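Local coordinates for Exo-alpha-sialidase (Clostridium perfringens, PDB 2V72), which carries a family 32 carbohydrate-binding module that binds galactose and probably helps this large sialidase toxin to recognise carbohydrates, at residues T82-H87 / L96-T101. Numbering follows the deposited sequence.
Sequences TKYEIH and LVAEGT
Tyr84 lays its ring across the backbone of Gly100, where the two strands of an antiparallel beta hairpin meet in one sheet of this F5/8 type C (discoidin-like) beta-sandwich; strand 93-101 is outermost in that sheet and strand 84-90 lies next to it. With CG set between its own backbone N and carbonyl carbon (chi1 68°), the ring is swung over the partner strand: Gly100 N sits 3.5 Å above the ring plane, offset toward the rim, and Gly100 CA makes a CH-pi contact with the same ring. Glycine has no side chain here to stand in the way of the phenol. Tyr84 and Gly100 also form a hydrogen-bonded pair, joined through both their N-H groups and carbonyls. On the same face, toward the turn, Ile86 CB packs against Ala98 CB at 3.7 Å.

The other face bears Glu85, Glu99, His87 and Leu96. With CG anti to its backbone N (chi1 -175°), Leu96 brings CD1 over the His87 imidazole, 3.7 Å from its centroid in a second CH-pi contact, and the same methyl lies 3.8 Å from Glu85 CG. The Glu85 and Glu99 carboxylates remain apart, with OE2 to OE2 at 6.6 Å.

At the far end, Thr101 OG1 donates to Thr82 O. Near the turn a classic beta bulge places both Val97 and Ala98 opposite Ile86, whose carbonyl oxygen takes two N-H groups: Val97 N at 2.8 Å, nearly in line with the C=O bond, and Ala98 N at 3.2 Å, tilted 18° from the carbonyl plane.

The hairpin is a surface element away from the sugar pocket, the Thr82 side chain lying about 14 Å from the bound galactose. Trp102 stacks on the Tyr84 ring, Ile122 and Ile124 of strand 121-129 pack against Ile86, and Val111 of the other sheet touches both Ile86 and Ala98 CB.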
loop_
_atom_site.group_PDB
_atom_site.type_symbol
_atom_site.label_atom_id
_atom_site.label_comp_id
_atom_site.label_asym_id
_atom_site.label_seq_id
_atom_site.Cartn_x
_atom_site.Cartn_y
_atom_site.Cartn_z
ATOM N N THR A 82 -8.078 4.626 -6.945
ATOM C CA THR A 82 -8.741 5.932 -6.966
ATOM C C THR A 82 -9.443 6.289 -5.647
ATOM O O THR A 82 -9.590 7.467 -5.323
ATOM C CB THR A 82 -9.774 6.034 -8.113
ATOM O OG1 THR A 82 -10.804 5.055 -7.920
ATOM C CG2 THR A 82 -9.108 5.844 -9.479
ATOM N N LYS A 83 -9.892 5.274 -4.912
ATOM C CA LYS A 83 -10.536 5.462 -3.614
ATOM C C LYS A 83 -9.951 4.448 -2.627
ATOM O O LYS A 83 -9.874 3.245 -2.924
ATOM C CB LYS A 83 -12.055 5.298 -3.739
ATOM C CG LYS A 83 -12.861 6.012 -2.661
ATOM C CD LYS A 83 -14.347 5.679 -2.737
ATOM C CE LYS A 83 -15.094 6.336 -1.582
ATOM N NZ LYS A 83 -16.243 5.522 -1.058
ATOM N N TYR A 84 -9.533 4.937 -1.461
ATOM C CA TYR A 84 -8.731 4.146 -0.531
ATOM C C TYR A 84 -9.108 4.351 0.944
ATOM O O TYR A 84 -9.799 5.312 1.302
ATOM C CB TYR A 84 -7.235 4.457 -0.726
ATOM C CG TYR A 84 -6.848 5.863 -0.306
ATOM C CD1 TYR A 84 -6.396 6.129 0.986
ATOM C CD2 TYR A 84 -6.952 6.930 -1.201
ATOM C CE1 TYR A 84 -6.056 7.424 1.379
ATOM C CE2 TYR A 84 -6.617 8.223 -0.824
ATOM C CZ TYR A 84 -6.167 8.464 0.463
ATOM O OH TYR A 84 -5.839 9.744 0.827
ATOM N N GLU A 85 -8.646 3.422 1.779
ATOM C CA GLU A 85 -8.640 3.553 3.234
ATOM C C GLU A 85 -7.290 3.067 3.715
ATOM O O GLU A 85 -6.699 2.170 3.113
ATOM C CB GLU A 85 -9.703 2.669 3.875
ATOM C CG GLU A 85 -11.141 3.176 3.830
ATOM C CD GLU A 85 -12.123 2.164 4.432
ATOM O OE1 GLU A 85 -11.689 1.039 4.774
ATOM O OE2 GLU A 85 -13.324 2.485 4.553
ATOM N N ILE A 86 -6.797 3.660 4.795
ATOM C CA ILE A 86 -5.581 3.194 5.444
ATOM C C ILE A 86 -5.860 2.928 6.931
ATOM O O ILE A 86 -6.358 3.799 7.643
ATOM C CB ILE A 86 -4.403 4.199 5.262
ATOM C CG1 ILE A 86 -4.145 4.486 3.770
ATOM C CG2 ILE A 86 -3.137 3.696 5.970
ATOM C CD1 ILE A 86 -2.876 5.291 3.477
ATOM N N HIS A 87 -5.565 1.710 7.376
ATOM C CA HIS A 87 -5.719 1.322 8.776
ATOM C C HIS A 87 -4.358 0.977 9.329
ATOM O O HIS A 87 -3.502 0.467 8.601
ATOM C CB HIS A 87 -6.604 0.082 8.931
ATOM C CG HIS A 87 -8.025 0.277 8.510
ATOM N ND1 HIS A 87 -8.408 0.323 7.186
ATOM C CD2 HIS A 87 -9.162 0.401 9.236
ATOM C CE1 HIS A 87 -9.719 0.473 7.115
ATOM N NE2 HIS A 87 -10.200 0.529 8.345
ATOM N N LEU A 96 -8.700 2.954 11.693
ATOM C CA LEU A 96 -8.716 3.770 10.478
ATOM C C LEU A 96 -7.999 5.101 10.702
ATOM O O LEU A 96 -8.332 5.855 11.624
ATOM C CB LEU A 96 -10.159 4.022 10.017
ATOM C CG LEU A 96 -10.371 4.772 8.692
ATOM C CD1 LEU A 96 -10.207 3.856 7.494
ATOM C CD2 LEU A 96 -11.730 5.442 8.648
ATOM N N VAL A 97 -7.031 5.388 9.838
ATOM C CA VAL A 97 -6.124 6.515 10.039
ATOM C C VAL A 97 -5.996 7.435 8.818
ATOM O O VAL A 97 -5.484 8.549 8.926
ATOM C CB VAL A 97 -4.736 6.017 10.514
ATOM C CG1 VAL A 97 -3.907 5.450 9.355
ATOM C CG2 VAL A 97 -3.996 7.114 11.269
ATOM N N ALA A 98 -6.459 6.961 7.666
ATOM C CA ALA A 98 -6.502 7.761 6.445
ATOM C C ALA A 98 -7.555 7.210 5.501
ATOM O O ALA A 98 -7.836 6.011 5.504
ATOM C CB ALA A 98 -5.137 7.793 5.765
ATOM N N GLU A 99 -8.151 8.097 4.712
ATOM C CA GLU A 99 -9.089 7.711 3.659
ATOM C C GLU A 99 -9.304 8.878 2.719
ATOM O O GLU A 99 -9.193 10.031 3.129
ATOM C CB GLU A 99 -10.430 7.228 4.235
ATOM C CG GLU A 99 -11.024 8.118 5.332
ATOM C CD GLU A 99 -12.197 8.962 4.862
ATOM O OE1 GLU A 99 -12.105 9.589 3.780
ATOM O OE2 GLU A 99 -13.217 8.995 5.595
ATOM N N GLY A 100 -9.604 8.577 1.458
ATOM C CA GLY A 100 -9.881 9.608 0.472
ATOM C C GLY A 100 -9.922 9.110 -0.958
ATOM O O GLY A 100 -10.279 7.960 -1.229
ATOM N N THR A 101 -9.550 10.000 -1.868
ATOM C CA THR A 101 -9.536 9.737 -3.296
ATOM C C THR A 101 -8.168 10.096 -3.877
ATOM O O THR A 101 -7.549 11.077 -3.464
ATOM C CB THR A 101 -10.713 10.483 -4.008
ATOM O OG1 THR A 101 -11.644 9.526 -4.527
ATOM C CG2 THR A 101 -10.242 11.375 -5.150
#